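Local atomic coordinates of alkylpurine DNA glycosylase AlkC (Pseudomonas fluorescens, PDB entry 5VHV), a protein that excises alkylated purine bases from damaged DNA, probably without flipping the damaged nucleotide out of the duplex. Residues K305-K310 / R324-R329; E269-S274 / A355-R360; M245-K250 / L346-R351. All blocks are in the same frame, centred on the assembly; numbering follows the deposited sequence. Where two conformers were deposited one is given.

Contact 1: K305-K310 / R324-R329; sequences KVFKLK and REQHIR. With nucleotides of chain D; nucleotides of chain C.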
loop_
_atom_site.group_PDB
_atom_site.type_symbol
_atom_site.label_atom_id
_atom_site.label_comp_id
_atom_site.label_asym_id
_atom_site.label_seq_id
_atom_site.Cartn_x
_atom_site.Cartn_y
_atom_site.Cartn_z
ATOM N N LYS A 305 16.016 7.136 -9.341
ATOM C CA LYS A 305 15.254 6.370 -8.347
ATOM C C LYS A 305 15.718 6.807 -6.963
ATOM O O LYS A 305 16.895 6.633 -6.621
ATOM C CB LYS A 305 15.444 4.860 -8.525
ATOM C CG LYS A 305 14.946 4.006 -7.350
ATOM C CD LYS A 305 13.439 4.130 -7.116
ATOM C CE LYS A 305 12.964 3.222 -5.976
ATOM N NZ LYS A 305 11.496 3.380 -5.753
ATOM N N VAL A 306 14.794 7.336 -6.169
ATOM C CA VAL A 306 15.116 7.947 -4.884
ATOM C C VAL A 306 14.932 6.925 -3.770
ATOM O O VAL A 306 13.873 6.267 -3.671
ATOM C CB VAL A 306 14.241 9.186 -4.627
ATOM C CG1 VAL A 306 14.543 9.776 -3.247
ATOM C CG2 VAL A 306 14.464 10.242 -5.711
ATOM N N PHE A 307 15.957 6.818 -2.921
ATOM C CA PHE A 307 15.925 6.028 -1.700
ATOM C C PHE A 307 16.064 6.942 -0.488
ATOM O O PHE A 307 16.772 7.958 -0.521
ATOM C CB PHE A 307 17.054 4.993 -1.720
ATOM C CG PHE A 307 16.916 3.969 -2.804
ATOM C CD1 PHE A 307 15.919 3.020 -2.742
ATOM C CD2 PHE A 307 17.784 3.949 -3.882
ATOM C CE1 PHE A 307 15.777 2.059 -3.757
ATOM C CE2 PHE A 307 17.650 2.974 -4.883
ATOM C CZ PHE A 307 16.676 2.049 -4.817
ATOM N N LYS A 308 15.414 6.548 0.602
ATOM C CA LYS A 308 15.459 7.329 1.822
ATOM C C LYS A 308 16.768 7.094 2.559
ATOM O O LYS A 308 17.259 5.964 2.635
ATOM C CB LYS A 308 14.302 6.953 2.739
ATOM C CG LYS A 308 12.934 7.067 2.087
ATOM C CD LYS A 308 12.642 8.518 1.647
ATOM C CE LYS A 308 12.531 9.450 2.847
ATOM N NZ LYS A 308 12.292 10.899 2.462
ATOM N N LEU A 309 17.314 8.156 3.142
ATOM C CA LEU A 309 18.530 8.009 3.936
ATOM C C LEU A 309 18.306 8.397 5.389
ATOM O O LEU A 309 18.301 7.512 6.250
ATOM C CB LEU A 309 19.663 8.808 3.298
ATOM C CG LEU A 309 20.900 8.011 2.945
ATOM C CD1 LEU A 309 21.905 8.974 2.267
ATOM C CD2 LEU A 309 21.481 7.388 4.173
ATOM N N LYS A 310 18.119 9.678 5.699
ATOM C CA LYS A 310 18.032 10.129 7.081
ATOM C C LYS A 310 17.247 11.431 7.137
ATOM O O LYS A 310 17.439 12.310 6.297
ATOM C CB LYS A 310 19.449 10.333 7.649
ATOM C CG LYS A 310 19.562 10.374 9.161
ATOM C CD LYS A 310 21.006 10.672 9.576
ATOM C CE LYS A 310 21.169 10.774 11.084
ATOM N NZ LYS A 310 21.060 9.456 11.759
ATOM N N ARG A 324 25.517 4.646 3.829
ATOM C CA ARG A 324 24.505 3.663 3.461
ATOM C C ARG A 324 25.110 2.625 2.535
ATOM O O ARG A 324 25.674 2.973 1.495
ATOM C CB ARG A 324 23.306 4.331 2.767
ATOM C CG ARG A 324 22.247 3.377 2.202
ATOM C CD ARG A 324 21.642 2.412 3.217
ATOM N NE ARG A 324 21.167 3.082 4.439
ATOM C CZ ARG A 324 20.046 3.797 4.536
ATOM N NH1 ARG A 324 19.260 3.954 3.489
ATOM N NH2 ARG A 324 19.732 4.373 5.689
ATOM N N GLU A 325 24.985 1.360 2.918
ATOM C CA GLU A 325 25.348 0.240 2.073
ATOM C C GLU A 325 24.126 -0.211 1.270
ATOM O O GLU A 325 23.006 -0.213 1.779
ATOM C CB GLU A 325 25.894 -0.869 2.973
ATOM C CG GLU A 325 26.113 -2.190 2.355
ATOM C CD GLU A 325 26.447 -3.194 3.427
ATOM O OE1 GLU A 325 25.551 -3.963 3.827
ATOM O OE2 GLU A 325 27.593 -3.163 3.912
ATOM N N GLN A 326 24.329 -0.549 -0.007
ATOM C CA GLN A 326 23.229 -1.035 -0.841
ATOM C C GLN A 326 23.682 -2.258 -1.615
ATOM O O GLN A 326 24.768 -2.269 -2.192
ATOM C CB GLN A 326 22.708 0.046 -1.801
ATOM C CG GLN A 326 21.360 -0.293 -2.426
ATOM C CD GLN A 326 20.848 0.782 -3.358
ATOM O OE1 GLN A 326 21.032 1.979 -3.116
ATOM N NE2 GLN A 326 20.234 0.355 -4.457
ATOM N N HIS A 327 22.854 -3.291 -1.600
ATOM C CA HIS A 327 23.178 -4.577 -2.209
ATOM C C HIS A 327 22.640 -4.577 -3.636
ATOM O O HIS A 327 21.425 -4.594 -3.845
ATOM C CB HIS A 327 22.581 -5.695 -1.365
ATOM C CG HIS A 327 22.808 -7.079 -1.899
ATOM N ND1 HIS A 327 22.066 -8.155 -1.464
ATOM C CD2 HIS A 327 23.685 -7.569 -2.810
ATOM C CE1 HIS A 327 22.475 -9.250 -2.078
ATOM N NE2 HIS A 327 23.454 -8.924 -2.905
ATOM N N ILE A 328 23.537 -4.514 -4.619
ATOM C CA ILE A 328 23.147 -4.391 -6.022
ATOM C C ILE A 328 23.123 -5.791 -6.629
ATOM O O ILE A 328 24.170 -6.373 -6.938
ATOM C CB ILE A 328 24.091 -3.475 -6.802
ATOM C CG1 ILE A 328 24.290 -2.129 -6.096
ATOM C CG2 ILE A 328 23.562 -3.277 -8.216
ATOM C CD1 ILE A 328 23.029 -1.285 -5.969
ATOM N N ARG A 329 21.923 -6.327 -6.822
ATOM C CA ARG A 329 21.762 -7.665 -7.360
ATOM C C ARG A 329 20.420 -7.720 -8.075
ATOM O O ARG A 329 19.500 -6.983 -7.732
ATOM C CB ARG A 329 21.856 -8.721 -6.254
ATOM C CG ARG A 329 20.588 -8.954 -5.443
ATOM C CD ARG A 329 20.242 -7.784 -4.532
ATOM N NE ARG A 329 19.134 -8.114 -3.642
ATOM C CZ ARG A 329 18.585 -7.260 -2.784
ATOM N NH1 ARG A 329 19.052 -6.013 -2.674
ATOM N NH2 ARG A 329 17.562 -7.657 -2.034
ATOM P P DG D 3 13.004 3.209 0.927
ATOM O OP1 DG D 3 14.083 4.030 0.349
ATOM O OP2 DG D 3 11.574 3.457 0.614
ATOM O "O5'" DG D 3 13.223 1.700 0.546
ATOM C "C5'" DG D 3 14.533 1.109 0.560
ATOM C "C4'" DG D 3 14.475 -0.319 0.066
ATOM O "O4'" DG D 3 13.859 -1.186 1.068
ATOM C "C3'" DG D 3 13.668 -0.547 -1.220
ATOM O "O3'" DG D 3 14.404 -1.462 -2.027
ATOM C "C2'" DG D 3 12.307 -1.074 -0.716
ATOM C "C1'" DG D 3 12.693 -1.833 0.558
ATOM N N9 DG D 3 11.715 -1.809 1.653
ATOM C C8 DG D 3 10.984 -0.736 2.101
ATOM N N7 DG D 3 10.237 -1.013 3.147
ATOM C C5 DG D 3 10.528 -2.333 3.429
ATOM C C6 DG D 3 10.026 -3.174 4.446
ATOM O O6 DG D 3 9.223 -2.890 5.351
ATOM N N1 DG D 3 10.575 -4.449 4.379
ATOM C C2 DG D 3 11.477 -4.862 3.445
ATOM N N2 DG D 3 11.874 -6.139 3.528
ATOM N N3 DG D 3 11.955 -4.081 2.469
ATOM C C4 DG D 3 11.441 -2.837 2.529
ATOM P P DC C 5 9.094 3.661 -8.715
ATOM O OP1 DC C 5 9.204 5.127 -8.588
ATOM O OP2 DC C 5 10.165 2.810 -8.141
ATOM O "O5'" DC C 5 7.715 3.198 -8.094
ATOM C "C5'" DC C 5 6.578 3.952 -8.403
ATOM C "C4'" DC C 5 5.350 3.255 -7.893
ATOM O "O4'" DC C 5 5.242 1.959 -8.510
ATOM C "C3'" DC C 5 5.377 3.028 -6.387
ATOM O "O3'" DC C 5 4.343 3.765 -5.763
ATOM C "C2'" DC C 5 5.220 1.520 -6.205
ATOM C "C1'" DC C 5 4.763 1.035 -7.571
ATOM N N1 DC C 5 5.301 -0.285 -7.940
ATOM C C2 DC C 5 4.427 -1.320 -8.211
ATOM O O2 DC C 5 3.202 -1.116 -8.103
ATOM N N3 DC C 5 4.938 -2.522 -8.578
ATOM C C4 DC C 5 6.278 -2.679 -8.672
ATOM N N4 DC C 5 6.747 -3.880 -9.053
ATOM C C5 DC C 5 7.175 -1.618 -8.422
ATOM C C6 DC C 5 6.656 -0.451 -8.062
ATOM P P DA D 2 9.825 5.396 6.679
ATOM O OP1 DA D 2 10.020 6.838 6.585
ATOM O OP2 DA D 2 8.462 4.794 6.596
ATOM O "O5'" DA D 2 10.746 4.753 5.543
ATOM C "C5'" DA D 2 12.157 4.959 5.586
ATOM C "C4'" DA D 2 12.892 3.925 4.748
ATOM O "O4'" DA D 2 12.978 2.662 5.460
ATOM C "C3'" DA D 2 12.241 3.579 3.428
ATOM O "O3'" DA D 2 13.254 3.217 2.512
ATOM C "C2'" DA D 2 11.326 2.415 3.809
ATOM C "C1'" DA D 2 12.194 1.668 4.808
ATOM N N9 DA D 2 11.471 0.931 5.849
ATOM C C8 DA D 2 10.456 1.403 6.623
ATOM N N7 DA D 2 10.033 0.548 7.525
ATOM C C5 DA D 2 10.832 -0.562 7.334
ATOM C C6 DA D 2 10.882 -1.807 7.976
ATOM N N6 DA D 2 10.062 -2.143 8.987
ATOM N N1 DA D 2 11.812 -2.698 7.553
ATOM C C2 DA D 2 12.625 -2.351 6.549
ATOM N N3 DA D 2 12.674 -1.206 5.865
ATOM C C4 DA D 2 11.739 -0.342 6.311
#
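At the DNA-facing margin of an immunoglobulin-like beta-sandwich, F307 and L309 of one outermost strand meet Q326 and R324 of the other. The strand axes pass 9.8 Å apart at 149°, so side chains span the distance. R324 does this by folding: CG is anti to its N, but the chain bends at chi2 and chi3 (57° and 50°), bringing NH1 within 3.0 Å of K308 O. This hydrogen bond is bent: NH1 lies in the carbonyl plane, but the oxygen is tilted from the guanidinium plane. L309 CD2 lies over one face of the guanidinium, displaced toward its rim, 3.8 Å from NH2. Q326 crosses F307 steeply, its NE2 3.7 Å from ring atom CE2; Y291 holds the amide OE1.

The DNA lies along 305-310. OP1 of DG3 in chain D accepts a nearly straight bond from K308 N, at 2.9 Å, and sits at the F307 ring edge. K305 NZ grips OP2 of DC5 in chain C at 2.8 Å, whereas K308 NZ turns to a salt bridge with D290. L309 and K310 form a classic beta bulge against V289. Main-chain N-H and lysine bonds to phosphate oxygens are typical of recognition through the DNA backbone.

Contact 2: E269-S274 / A355-R360; sequences ERINLS and AEFELR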
loop_
_atom_site.group_PDB
_atom_site.type_symbol
_atom_site.label_atom_id
_atom_site.label_comp_id
_atom_site.label_asym_id
_atom_site.label_seq_id
_atom_site.Cartn_x
_atom_site.Cartn_y
_atom_site.Cartn_z
ATOM N N GLU A 269 27.367 -7.610 -5.642
ATOM C CA GLU A 269 28.173 -6.961 -4.621
ATOM C C GLU A 269 27.410 -5.786 -3.998
ATOM O O GLU A 269 26.330 -5.398 -4.445
ATOM C CB GLU A 269 29.495 -6.460 -5.206
ATOM C CG GLU A 269 30.481 -7.524 -5.636
ATOM C CD GLU A 269 31.754 -6.877 -6.232
ATOM O OE1 GLU A 269 32.049 -7.102 -7.413
ATOM O OE2 GLU A 269 32.427 -6.092 -5.522
ATOM N N ARG A 270 27.997 -5.219 -2.953
ATOM C CA ARG A 270 27.467 -4.032 -2.295
ATOM C C ARG A 270 28.245 -2.794 -2.696
ATOM O O ARG A 270 29.465 -2.834 -2.872
ATOM C CB ARG A 270 27.556 -4.154 -0.769
ATOM C CG ARG A 270 26.398 -4.888 -0.092
ATOM C CD ARG A 270 26.509 -6.381 -0.183
ATOM N NE ARG A 270 25.505 -7.072 0.639
ATOM C CZ ARG A 270 25.211 -8.361 0.508
ATOM N NH1 ARG A 270 25.836 -9.101 -0.399
ATOM N NH2 ARG A 270 24.281 -8.908 1.270
ATOM N N ILE A 271 27.536 -1.680 -2.765
ATOM C CA ILE A 271 28.156 -0.367 -2.812
ATOM C C ILE A 271 27.955 0.294 -1.464
ATOM O O ILE A 271 27.075 -0.079 -0.690
ATOM C CB ILE A 271 27.597 0.517 -3.937
ATOM C CG1 ILE A 271 26.091 0.772 -3.729
ATOM C CG2 ILE A 271 27.874 -0.157 -5.265
ATOM C CD1 ILE A 271 25.519 1.908 -4.584
ATOM N N ASN A 272 28.802 1.284 -1.185
ATOM C CA ASN A 272 28.755 2.055 0.054
ATOM C C ASN A 272 28.785 3.530 -0.305
ATOM O O ASN A 272 29.791 4.031 -0.820
ATOM C CB ASN A 272 29.921 1.713 0.964
ATOM C CG ASN A 272 29.960 0.246 1.313
ATOM O OD1 ASN A 272 29.377 -0.174 2.309
ATOM N ND2 ASN A 272 30.623 -0.548 0.479
ATOM N N LEU A 273 27.693 4.216 -0.018
ATOM C CA LEU A 273 27.585 5.657 -0.186
ATOM C C LEU A 273 27.928 6.326 1.138
ATOM O O LEU A 273 27.332 6.005 2.172
ATOM C CB LEU A 273 26.162 6.029 -0.614
ATOM C CG LEU A 273 25.797 7.508 -0.559
ATOM C CD1 LEU A 273 26.642 8.351 -1.524
ATOM C CD2 LEU A 273 24.314 7.671 -0.901
ATOM N N SER A 274 28.882 7.255 1.123
ATOM C CA SER A 274 29.162 7.967 2.359
ATOM C C SER A 274 29.562 9.408 2.068
ATOM O O SER A 274 30.079 9.729 0.995
ATOM C CB SER A 274 30.246 7.254 3.190
ATOM O OG SER A 274 31.504 7.221 2.533
ATOM N N ALA A 355 28.343 10.988 -7.279
ATOM C CA ALA A 355 29.461 10.068 -7.423
ATOM C C ALA A 355 29.003 8.941 -8.334
ATOM O O ALA A 355 27.848 8.890 -8.749
ATOM C CB ALA A 355 29.950 9.544 -6.069
ATOM N N GLU A 356 29.927 8.057 -8.688
ATOM C CA GLU A 356 29.629 7.058 -9.705
ATOM C C GLU A 356 30.121 5.697 -9.246
ATOM O O GLU A 356 31.111 5.590 -8.526
ATOM C CB GLU A 356 30.304 7.374 -11.054
ATOM C CG GLU A 356 30.000 8.735 -11.630
ATOM C CD GLU A 356 30.791 9.842 -10.972
ATOM O OE1 GLU A 356 32.033 9.720 -10.864
ATOM O OE2 GLU A 356 30.156 10.835 -10.546
ATOM N N PHE A 357 29.445 4.661 -9.711
ATOM C CA PHE A 357 30.026 3.326 -9.710
ATOM C C PHE A 357 29.740 2.664 -11.046
ATOM O O PHE A 357 28.725 2.936 -11.690
ATOM C CB PHE A 357 29.511 2.462 -8.550
ATOM C CG PHE A 357 28.049 2.088 -8.626
ATOM C CD1 PHE A 357 27.065 2.910 -8.092
ATOM C CD2 PHE A 357 27.656 0.874 -9.181
ATOM C CE1 PHE A 357 25.727 2.549 -8.143
ATOM C CE2 PHE A 357 26.338 0.508 -9.219
ATOM C CZ PHE A 357 25.364 1.344 -8.691
ATOM N N GLU A 358 30.654 1.786 -11.452
ATOM C CA GLU A 358 30.515 1.027 -12.681
ATOM C C GLU A 358 30.046 -0.380 -12.347
ATOM O O GLU A 358 30.650 -1.051 -11.504
ATOM C CB GLU A 358 31.843 0.962 -13.427
ATOM C CG GLU A 358 31.755 0.265 -14.775
ATOM C CD GLU A 358 31.285 1.181 -15.907
ATOM O OE1 GLU A 358 31.224 2.428 -15.733
ATOM O OE2 GLU A 358 30.986 0.632 -16.986
ATOM N N LEU A 359 28.993 -0.820 -13.013
ATOM C CA LEU A 359 28.513 -2.194 -12.910
ATOM C C LEU A 359 29.061 -2.964 -14.107
ATOM O O LEU A 359 28.847 -2.564 -15.259
ATOM C CB LEU A 359 26.982 -2.246 -12.867
ATOM C CG LEU A 359 26.332 -3.621 -12.816
ATOM C CD1 LEU A 359 26.824 -4.397 -11.604
ATOM C CD2 LEU A 359 24.804 -3.474 -12.763
ATOM N N ARG A 360 29.808 -4.035 -13.835
ATOM C CA ARG A 360 30.535 -4.738 -14.890
ATOM C C ARG A 360 29.586 -5.605 -15.705
ATOM O O ARG A 360 28.563 -6.076 -15.202
ATOM C CB ARG A 360 31.642 -5.625 -14.307
ATOM C CG ARG A 360 32.938 -4.913 -13.981
ATOM C CD ARG A 360 34.080 -5.926 -13.838
ATOM N NE ARG A 360 35.216 -5.388 -13.099
ATOM C CZ ARG A 360 35.334 -5.406 -11.773
ATOM N NH1 ARG A 360 34.386 -5.941 -11.013
ATOM N NH2 ARG A 360 36.410 -4.890 -11.202
HETATM O O HOH W 1 34.452 -6.370 -8.132
#
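One face of the F357 ring carries I271 CG2, which stands 4.0 Å from the ring centroid and almost on the ring normal, a CH-pi contact. I271 uses its other branch as well: CD1 meets the rim, 3.6 Å from CE1 of F357. The F357 ring also stacks with the ring of H341. The second flat group, the guanidinium of R360, has a water in its plane at the edge.

Both apolar residues place a side-chain branch between their own N and carbonyl carbon, CG in F357 (chi1 67°) and CG1 in I271, and the two side chains cross at about a right angle. The setting is the hydrophobic interior of the immunoglobulin-like beta-sandwich. The strands 270-279 and 350-359 are not paired with each other, the broken strand 253-265 lying between them in the sheet order. A serine in place of F357 would probably leave I271 without the ring face beneath its CG2 and H341 without its stacking partner.

Near the chain end the contact turns polar and indirect. E269 OE1 lies 4.4 Å from R360 NH1, more than a direct ion pair would span. The intervening water donates to E269 OE1 at 2.6 Å and accepts from R360 NH1 at 2.9 Å. N266 fixes both partners, its N bonding to E269 OE1 and its OD1 to R360 NH1.

Contact 3: M245-K250 / L346-R351; sequences MGAGAK and LVNGER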
loop_
_atom_site.group_PDB
_atom_site.type_symbol
_atom_site.label_atom_id
_atom_site.label_comp_id
_atom_site.label_asym_id
_atom_site.label_seq_id
_atom_site.Cartn_x
_atom_site.Cartn_y
_atom_site.Cartn_z
ATOM N N MET A 245 7.047 19.509 6.222
ATOM C CA MET A 245 7.872 18.716 7.121
ATOM C C MET A 245 8.921 19.540 7.859
ATOM O O MET A 245 9.720 18.969 8.610
ATOM C CB MET A 245 8.560 17.590 6.334
ATOM C CG MET A 245 7.580 16.666 5.631
ATOM S SD MET A 245 6.589 15.755 6.821
ATOM C CE MET A 245 5.053 16.656 6.825
ATOM N N GLY A 246 8.928 20.857 7.687
ATOM C CA GLY A 246 9.911 21.703 8.333
ATOM C C GLY A 246 11.277 21.710 7.694
ATOM O O GLY A 246 12.220 22.261 8.289
ATOM N N ALA A 247 11.401 21.153 6.486
ATOM C CA ALA A 247 12.669 21.004 5.780
ATOM C C ALA A 247 12.607 21.607 4.376
ATOM O O ALA A 247 13.232 21.105 3.436
ATOM C CB ALA A 247 13.057 19.527 5.716
ATOM N N GLY A 248 11.863 22.693 4.213
ATOM C CA GLY A 248 11.728 23.311 2.910
ATOM C C GLY A 248 12.809 24.332 2.587
ATOM O O GLY A 248 13.034 24.641 1.413
ATOM N N ALA A 249 13.485 24.858 3.600
ATOM C CA ALA A 249 14.529 25.847 3.359
ATOM C C ALA A 249 15.761 25.178 2.765
ATOM O O ALA A 249 16.078 24.028 3.071
ATOM C CB ALA A 249 14.908 26.568 4.658
ATOM N N LYS A 250 16.468 25.915 1.914
ATOM C CA LYS A 250 17.733 25.408 1.408
ATOM C C LYS A 250 18.651 25.082 2.579
ATOM O O LYS A 250 18.708 25.814 3.575
ATOM C CB LYS A 250 18.384 26.429 0.473
ATOM C CG LYS A 250 17.562 26.685 -0.795
ATOM C CD LYS A 250 18.382 26.595 -2.080
ATOM C CE LYS A 250 18.767 27.970 -2.604
ATOM N NZ LYS A 250 19.616 27.872 -3.830
ATOM N N LEU A 346 20.788 14.159 -2.029
ATOM C CA LEU A 346 19.673 15.098 -1.992
ATOM C C LEU A 346 19.492 15.601 -0.566
ATOM O O LEU A 346 19.348 14.797 0.362
ATOM C CB LEU A 346 18.364 14.434 -2.443
ATOM C CG LEU A 346 18.430 13.703 -3.779
ATOM C CD1 LEU A 346 17.241 12.757 -3.953
ATOM C CD2 LEU A 346 18.467 14.723 -4.881
ATOM N N VAL A 347 19.491 16.920 -0.393
ATOM C CA VAL A 347 19.297 17.519 0.923
ATOM C C VAL A 347 18.239 18.610 0.794
ATOM O O VAL A 347 18.399 19.558 0.010
ATOM C CB VAL A 347 20.606 18.082 1.510
ATOM C CG1 VAL A 347 20.355 18.603 2.939
ATOM C CG2 VAL A 347 21.697 17.008 1.540
ATOM N N ASN A 348 17.152 18.466 1.555
ATOM C CA ASN A 348 15.977 19.319 1.436
ATOM C C ASN A 348 15.602 19.569 -0.019
ATOM O O ASN A 348 15.270 20.697 -0.398
ATOM C CB ASN A 348 16.212 20.640 2.177
ATOM C CG ASN A 348 16.314 20.444 3.675
ATOM O OD1 ASN A 348 16.342 19.307 4.158
ATOM N ND2 ASN A 348 16.382 21.546 4.421
ATOM N N GLY A 349 15.647 18.529 -0.842
ATOM C CA GLY A 349 15.153 18.617 -2.197
ATOM C C GLY A 349 16.165 19.088 -3.212
ATOM O O GLY A 349 15.832 19.164 -4.400
ATOM N N GLU A 350 17.380 19.386 -2.790
ATOM C CA GLU A 350 18.410 19.942 -3.652
ATOM C C GLU A 350 19.523 18.922 -3.841
ATOM O O GLU A 350 19.967 18.303 -2.876
ATOM C CB GLU A 350 18.978 21.234 -3.034
ATOM C CG GLU A 350 20.130 21.873 -3.788
ATOM C CD GLU A 350 20.721 23.081 -3.057
ATOM O OE1 GLU A 350 20.364 23.314 -1.880
ATOM O OE2 GLU A 350 21.545 23.797 -3.661
ATOM N N ARG A 351 19.989 18.759 -5.083
ATOM C CA ARG A 351 21.148 17.909 -5.335
ATOM C C ARG A 351 22.411 18.624 -4.883
ATOM O O ARG A 351 22.726 19.709 -5.385
ATOM C CB ARG A 351 21.232 17.574 -6.821
ATOM C CG ARG A 351 20.052 16.728 -7.294
ATOM C CD ARG A 351 20.212 16.239 -8.727
ATOM N NE ARG A 351 19.128 15.345 -9.134
ATOM C CZ ARG A 351 19.082 14.695 -10.295
ATOM N NH1 ARG A 351 20.061 14.831 -11.185
ATOM N NH2 ARG A 351 18.052 13.904 -10.567
HETATM O O HOH W 2 13.073 22.543 -0.486
#
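N348 packs tightly against A247 and A249 from the tip of a beta-hairpin whose type I' turn runs from V347 to E350. With CG beside its own N (chi1 -67°), the amide is directed into the loop that follows helix 239-244. There ND2 gives A249 O a 2.8 Å bond that is almost straight, at 172°, and lies in the amide plane. The carbonyl of A247 presses against the same group, its O 3.2 Å from N348 CG, and A247 CB rests 3.6 Å from OD1. That OD1 is itself taken by V288 N, so both ends of the buried amide are fixed and its rotation is set. N348 and G349 supply the positive phi angles of the turn, and the loop begins with a Schellman motif closing the helix at G246.

The outer side is looser. K250 and E350 cross at about a right angle, with CD of the lysine 3.8 Å from OE1 of the glutamate, and their charged ends stay too far apart for a salt bridge. A water also links loop and turn, donating to G248 O at 2.8 Å and to N348 O at 2.9 Å.

In the fold
The chain leaves the helical part of the protein through helix 239-244, and the loop 245-250 opens contact 3 before the first strand of the beta-sandwich begins. Next, 269-274 opens contact 2. Segment 305-310 then opens contact 1, which 324-329 soon closes, the shortest excursion of the three; it sits within the spans of both others. Contact 3 closes at the 346-351 hairpin and contact 2 just after at 355-360, so these two cross rather than nest and share strand 350-359. Backbone bonds of R324 with L273 and Q326 with I271 join contacts 1 and 2 directly. Together the contacts join the loop leaving the helical part, the two edge strands and the C-terminal strand of the sandwich.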